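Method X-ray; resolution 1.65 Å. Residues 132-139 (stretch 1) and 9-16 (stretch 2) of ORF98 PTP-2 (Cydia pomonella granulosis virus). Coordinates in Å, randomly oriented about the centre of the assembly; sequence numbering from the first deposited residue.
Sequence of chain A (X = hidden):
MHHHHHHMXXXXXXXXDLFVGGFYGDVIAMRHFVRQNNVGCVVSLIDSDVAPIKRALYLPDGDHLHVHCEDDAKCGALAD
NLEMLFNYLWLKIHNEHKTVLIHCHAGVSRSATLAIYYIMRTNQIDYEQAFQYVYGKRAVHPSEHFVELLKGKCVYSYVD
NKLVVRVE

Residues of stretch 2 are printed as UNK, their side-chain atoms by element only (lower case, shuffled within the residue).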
ATOM      1  N   GLN A 132      12.764  -5.320  -2.927  1.00 32.61           N
ATOM      2  CA  GLN A 132      13.146  -5.907  -4.205  1.00 37.91           C
ATOM      3  C   GLN A 132      12.004  -6.681  -4.855  1.00 37.75           C
ATOM      4  O   GLN A 132      11.824  -6.591  -6.075  1.00 38.81           O
ATOM      5  CB  GLN A 132      14.392  -6.791  -4.045  1.00 42.87           C
ATOM      6  CG  GLN A 132      15.627  -6.036  -3.505  1.00 48.11           C
ATOM      7  CD  GLN A 132      16.306  -5.113  -4.553  1.00 51.64           C
ATOM      8  OE1 GLN A 132      16.988  -4.148  -4.200  1.00 53.42           O
ATOM      9  NE2 GLN A 132      16.088  -5.401  -5.827  1.00 52.84           N
ATOM     10  N   TYR A 133      11.217  -7.436  -4.084  1.00 37.48           N
ATOM     11  CA  TYR A 133      10.090  -8.144  -4.691  1.00 37.74           C
ATOM     12  C   TYR A 133       9.145  -7.153  -5.376  1.00 33.61           C
ATOM     13  O   TYR A 133       8.782  -7.318  -6.552  1.00 34.63           O
ATOM     14  CB  TYR A 133       9.330  -8.994  -3.654  1.00 42.19           C
ATOM     15  CG  TYR A 133       8.196  -9.778  -4.307  1.00 46.43           C
ATOM     16  CD1 TYR A 133       8.414 -11.040  -4.868  1.00 48.70           C
ATOM     17  CD2 TYR A 133       6.910  -9.227  -4.411  1.00 49.67           C
ATOM     18  CE1 TYR A 133       7.392 -11.743  -5.498  1.00 51.51           C
ATOM     19  CE2 TYR A 133       5.873  -9.920  -5.045  1.00 52.19           C
ATOM     20  CZ  TYR A 133       6.118 -11.178  -5.582  1.00 54.12           C
ATOM     21  OH  TYR A 133       5.081 -11.860  -6.216  1.00 57.09           O
ATOM     22  N   VAL A 134       8.726  -6.115  -4.650  1.00 29.55           N
ATOM     23  CA  VAL A 134       7.820  -5.139  -5.242  1.00 28.61           C
ATOM     24  C   VAL A 134       8.462  -4.427  -6.425  1.00 30.62           C
ATOM     25  O   VAL A 134       7.804  -4.173  -7.434  1.00 31.01           O
ATOM     26  CB  VAL A 134       7.311  -4.126  -4.192  1.00 26.48           C
ATOM     27  CG1 VAL A 134       6.634  -3.017  -4.928  1.00 24.95           C
ATOM     28  CG2 VAL A 134       6.497  -4.848  -3.158  1.00 25.68           C
ATOM     29  N   TYR A 135       9.761  -4.091  -6.323  1.00 33.68           N
ATOM     30  CA  TYR A 135      10.429  -3.299  -7.341  1.00 37.50           C
ATOM     31  C   TYR A 135      10.584  -4.093  -8.628  1.00 38.55           C
ATOM     32  O   TYR A 135      10.563  -3.522  -9.720  1.00 39.84           O
ATOM     33  CB  TYR A 135      11.820  -2.868  -6.864  1.00 38.91           C
ATOM     34  CG  TYR A 135      12.515  -1.869  -7.780  1.00 41.74           C
ATOM     35  CD1 TYR A 135      13.303  -2.302  -8.850  1.00 44.06           C
ATOM     36  CD2 TYR A 135      12.413  -0.505  -7.559  1.00 43.37           C
ATOM     37  CE1 TYR A 135      13.947  -1.384  -9.679  1.00 46.54           C
ATOM     38  CE2 TYR A 135      13.057   0.418  -8.380  1.00 45.76           C
ATOM     39  CZ  TYR A 135      13.810  -0.029  -9.436  1.00 46.87           C
ATOM     40  OH  TYR A 135      14.438   0.876 -10.248  1.00 48.79           O
ATOM     41  N   GLY A 136      10.684  -5.411  -8.510  1.00 39.35           N
ATOM     42  CA  GLY A 136      10.662  -6.262  -9.677  1.00 39.78           C
ATOM     43  C   GLY A 136       9.388  -6.199 -10.488  1.00 40.59           C
ATOM     44  O   GLY A 136       9.418  -6.533 -11.676  1.00 42.54           O
ATOM     45  N   LYS A 137       8.256  -5.806  -9.882  1.00 40.99           N
ATOM     46  CA  LYS A 137       7.013  -5.667 -10.639  1.00 41.73           C
ATOM     47  C   LYS A 137       6.694  -4.221 -11.014  1.00 40.47           C
ATOM     48  O   LYS A 137       6.070  -3.983 -12.054  1.00 40.67           O
ATOM     49  CB  LYS A 137       5.820  -6.247  -9.860  1.00 46.13           C
ATOM     50  CG  LYS A 137       6.065  -7.628  -9.218  1.00 48.78           C
ATOM     51  CD  LYS A 137       5.517  -8.813 -10.082  1.00 54.65           C
ATOM     52  CE  LYS A 137       5.525 -10.151  -9.303  1.00 57.19           C
ATOM     53  NZ  LYS A 137       4.154 -10.766  -9.243  1.00 57.35           N
ATOM     54  N   ARG A 138       7.142  -3.261 -10.210  1.00 37.21           N
ATOM     55  CA  ARG A 138       6.901  -1.847 -10.475  1.00 34.78           C
ATOM     56  C   ARG A 138       8.059  -1.095  -9.850  1.00 35.20           C
ATOM     57  O   ARG A 138       8.314  -1.260  -8.652  1.00 34.03           O
ATOM     58  CB  ARG A 138       5.597  -1.370  -9.860  1.00 33.38           C
ATOM     59  CG  ARG A 138       5.273   0.147 -10.104  1.00 31.11           C
ATOM     60  CD  ARG A 138       3.996   0.539  -9.387  1.00 29.17           C
ATOM     61  NE  ARG A 138       3.648   1.960  -9.552  1.00 27.32           N
ATOM     62  CZ  ARG A 138       3.068   2.491 -10.631  1.00 27.37           C
ATOM     63  NH1 ARG A 138       2.756   1.722 -11.669  1.00 25.84           N
ATOM     64  NH2 ARG A 138       2.792   3.800 -10.687  1.00 28.34           N
ATOM     65  N   ALA A 139       8.754  -0.292 -10.642  1.00 37.39           N
ATOM     66  CA  ALA A 139       9.832   0.536 -10.107  1.00 39.61           C
ATOM     67  C   ALA A 139       9.244   1.477  -9.063  1.00 40.61           C
ATOM     68  O   ALA A 139       8.481   2.369  -9.404  1.00 45.47           O
ATOM     69  CB  ALA A 139      10.517   1.320 -11.212  1.00 40.37           C
ATOM     70  N   UNK A   9      -4.645   3.700 -17.147  1.00 52.67           N
ATOM     71  CA  UNK A   9      -4.393   4.151 -15.784  1.00 40.65           C
ATOM     72  C   UNK A   9      -3.130   3.447 -15.292  1.00 34.20           C
ATOM     73  O   UNK A   9      -2.945   2.252 -15.515  1.00 30.48           O
ATOM     74  c   UNK A   9      -5.147   5.267 -12.841  1.00 33.83           C
ATOM     75  c   UNK A   9      -5.003   2.983 -11.296  1.00 29.46           C
ATOM     76  c   UNK A   9      -5.296   2.915 -12.630  1.00 32.53           C
ATOM     77  o   UNK A   9      -4.529   4.266  -9.329  1.00 31.84           O
ATOM     78  c   UNK A   9      -5.352   4.030 -13.429  1.00 35.53           C
ATOM     79  c   UNK A   9      -4.882   5.356 -11.457  1.00 31.80           C
ATOM     80  c   UNK A   9      -5.614   3.882 -14.897  1.00 38.74           C
ATOM     81  c   UNK A   9      -4.814   4.202 -10.693  1.00 31.00           C
ATOM     82  N   UNK A  10      -2.240   4.209 -14.659  1.00 32.60           N
ATOM     83  CA  UNK A  10      -0.915   3.722 -14.302  1.00 33.08           C
ATOM     84  C   UNK A  10      -0.989   3.074 -12.927  1.00 31.11           C
ATOM     85  O   UNK A  10      -0.847   3.732 -11.866  1.00 28.52           O
ATOM     86  o   UNK A  10       1.893   5.230 -12.793  1.00 40.52           O
ATOM     87  c   UNK A  10       1.418   4.454 -13.669  1.00 39.65           C
ATOM     88  o   UNK A  10       1.940   3.353 -13.987  1.00 39.46           O
ATOM     89  c   UNK A  10       0.114   4.845 -14.346  1.00 37.15           C
ATOM     90  N   UNK A  11      -1.194   1.758 -12.956  1.00 27.97           N
ATOM     91  CA  UNK A  11      -1.120   0.891 -11.800  1.00 27.86           C
ATOM     92  C   UNK A  11      -0.613  -0.477 -12.242  1.00 27.55           C
ATOM     93  O   UNK A  11      -0.809  -0.903 -13.387  1.00 27.28           O
ATOM     94  c   UNK A  11      -2.483   0.790 -11.132  1.00 27.94           C
ATOM     95  N   UNK A  12      -0.009  -1.182 -11.301  1.00 25.96           N
ATOM     96  CA  UNK A  12       0.681  -2.429 -11.567  1.00 25.64           C
ATOM     97  C   UNK A  12       0.225  -3.509 -10.587  1.00 24.86           C
ATOM     98  O   UNK A  12       0.091  -3.248  -9.381  1.00 22.85           O
ATOM     99  c   UNK A  12       2.184  -2.221 -11.442  1.00 27.24           C
ATOM    100  c   UNK A  12       2.920  -3.392 -12.035  1.00 29.04           C
ATOM    101  o   UNK A  12       2.577  -1.015 -12.099  1.00 29.42           O
ATOM    102  N   UNK A  13      -0.033  -4.708 -11.102  1.00 24.57           N
ATOM    103  CA  UNK A  13      -0.277  -5.834 -10.214  1.00 25.61           C
ATOM    104  C   UNK A  13       1.019  -6.222  -9.536  1.00 25.29           C
ATOM    105  O   UNK A  13       2.010  -6.524 -10.223  1.00 25.10           O
ATOM    106  c   UNK A  13      -1.783  -9.435 -10.592  1.00 27.17           C
ATOM    107  n   UNK A  13      -5.452  -9.401 -10.488  1.00 29.86           N
ATOM    108  c   UNK A  13      -4.202  -9.459 -10.081  1.00 29.12           C
ATOM    109  c   UNK A  13      -1.198  -8.175  -9.938  1.00 26.84           C
ATOM    110  n   UNK A  13      -3.946  -9.662  -8.805  1.00 30.19           N
ATOM    111  n   UNK A  13      -3.208  -9.337 -10.950  1.00 27.21           N
ATOM    112  c   UNK A  13      -0.851  -7.045 -10.947  1.00 27.12           C
ATOM    113  N   UNK A  14       1.023  -6.219  -8.206  1.00 24.61           N
ATOM    114  CA  UNK A  14       2.210  -6.593  -7.432  1.00 24.17           C
ATOM    115  C   UNK A  14       2.225  -8.090  -7.088  1.00 24.44           C
ATOM    116  O   UNK A  14       3.264  -8.755  -7.181  1.00 26.39           O
ATOM    117  c   UNK A  14       3.492  -6.109  -5.275  1.00 27.48           C
ATOM    118  c   UNK A  14       2.333  -4.230  -6.469  1.00 21.74           C
ATOM    119  c   UNK A  14       2.276  -5.726  -6.147  1.00 24.25           C
ATOM    120  c   UNK A  14       3.444  -3.877  -7.486  1.00 21.75           C
ATOM    121  N   UNK A  15       1.112  -8.655  -6.646  1.00 24.97           N
ATOM    122  CA  UNK A  15       0.951 -10.078  -6.392  1.00 25.58           C
ATOM    123  C   UNK A  15      -0.534 -10.400  -6.557  1.00 26.11           C
ATOM    124  O   UNK A  15      -1.285  -9.592  -7.092  1.00 23.73           O
ATOM    125  o   UNK A  15      -0.317  -9.353  -3.962  1.00 21.69           O
ATOM    126  c   UNK A  15       1.535 -10.472  -5.028  1.00 25.52           C
ATOM    127  c   UNK A  15       0.805  -9.872  -3.853  1.00 25.08           C
ATOM    128  n   UNK A  15       1.443  -9.954  -2.682  1.00 26.70           N
ATOM    129  N   UNK A  16      -0.956 -11.597  -6.120  1.00 30.20           N
ATOM    130  CA  UNK A  16      -2.342 -11.992  -6.354  1.00 36.21           C
ATOM    131  C   UNK A  16      -3.325 -11.132  -5.572  1.00 29.29           C
ATOM    132  O   UNK A  16      -4.502 -11.124  -5.912  1.00 30.07           O
ATOM    133  n   UNK A  16      -4.025 -13.468  -8.709  1.00 84.47           N
ATOM    134  c   UNK A  16      -2.289 -14.405  -7.225  1.00 64.64           C
ATOM    135  c   UNK A  16      -2.749 -13.850  -8.612  1.00 77.40           C
ATOM    136  c   UNK A  16      -2.544 -13.464  -6.011  1.00 51.92           C
ATOM    137  o   UNK A  16      -1.957 -13.760  -9.562  1.00 81.28           O
TER

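Position 9 carries eight side-chain atoms: a single carbon leading into a six-carbon ring that bears one oxygen, none of them touching stretch 1. It is a tyrosine, Tyr9. The residue is buried and out of reach of stretch 1; an aromatic ring is at home in such a site, and its hydroxyl is satisfied by a hydrogen bond elsewhere in the structure.

Position 10 has four side-chain atoms, two carbons in line with the second carrying two oxygens, which face the guanidinium of Arg138. Two oxygens and no nitrogen make the group a carboxylate, and a carboxylate on a chain this short is aspartate, Asp10. Its paired acceptors suit the guanidinium: Arg138 NH1 donates to Asp10 OD1 at 2.9 Å and Arg138 NH2 to Asp10 OD2 at 2.7 Å. Its CA-to-CB bond points sideways, yet the end of the side chain comes nearer to stretch 1, and Arg138 meets it with chi1, chi2 and chi3 all t.

Position 11 shows one carbon only, which stays clear of stretch 1; the backbone makes the contact, with CA of position 11 lying 4.0 Å from Arg138 NH1. It is alanine, Ala11. A lone methyl whose CA-to-CB bond points away asks nothing of stretch 1.

Position 12 has three side-chain atoms, a carbon carrying one oxygen and one carbon; the oxygen meets the Arg138 guanidinium and the outer carbon the backbone of Lys137. This beta-branched fork is threonine, Thr12, in rotamer m. Both arms are used: Thr12 OG1 accepts a hydrogen bond from Arg138 NH1 at 2.8 Å, near the plane of the guanidinium, while Thr12 CG2 packs 3.2 Å from Lys137 O.

Position 13 runs through three carbons and a nitrogen to a carbon bearing two more nitrogens. Toward stretch 1 it offers mainly backbone, its O lying 3.8 Å from Lys137 CB. The pattern is arginine, Arg13. The end of this long chain leads away from stretch 1, and its several donors suit backbone carbonyls: Arg13 NH1 donates to the backbone O of position 15 at 3.2 Å.

Position 14 has four carbons, forked at the first, with one arm two carbons long; they pack against Val134, Lys137 and Arg138. This is isoleucine, Ile14, whose branched hydrocarbon suits a buried site. Ile14 CG2 meets Val134 CG2 at 3.9 Å, and Ile14 CD1 lies 4.1 Å from both Lys137 CB and Arg138 CB. Ile14 O accepts a hydrogen bond from Lys137 NZ at 3.0 Å.

Position 15 has two carbons, the second carrying one oxygen and one nitrogen; its CB lies 4.0 Å from Tyr133 OH, at the edge of that ring. It is asparagine, Asn15, whose amide can both donate and accept and is hydrogen-bonded outside the two stretches.

Position 16 has three carbons, the third carrying one oxygen and one nitrogen, and does not touch stretch 1. It is glutamine, Gln16, a polar amide at ease where exposed.

The contact thus combines a polar and an apolar part. Arg138 reaches along stretch 2 to form a salt bridge with Asp10 and a hydrogen bond to Thr12. Ile14 supplies the hydrocarbon packing against Val134 and the CB atoms of Lys137 and Arg138, and the lysine amine secures its carbonyl.

Stretch 2 9-16: YDATRINQ
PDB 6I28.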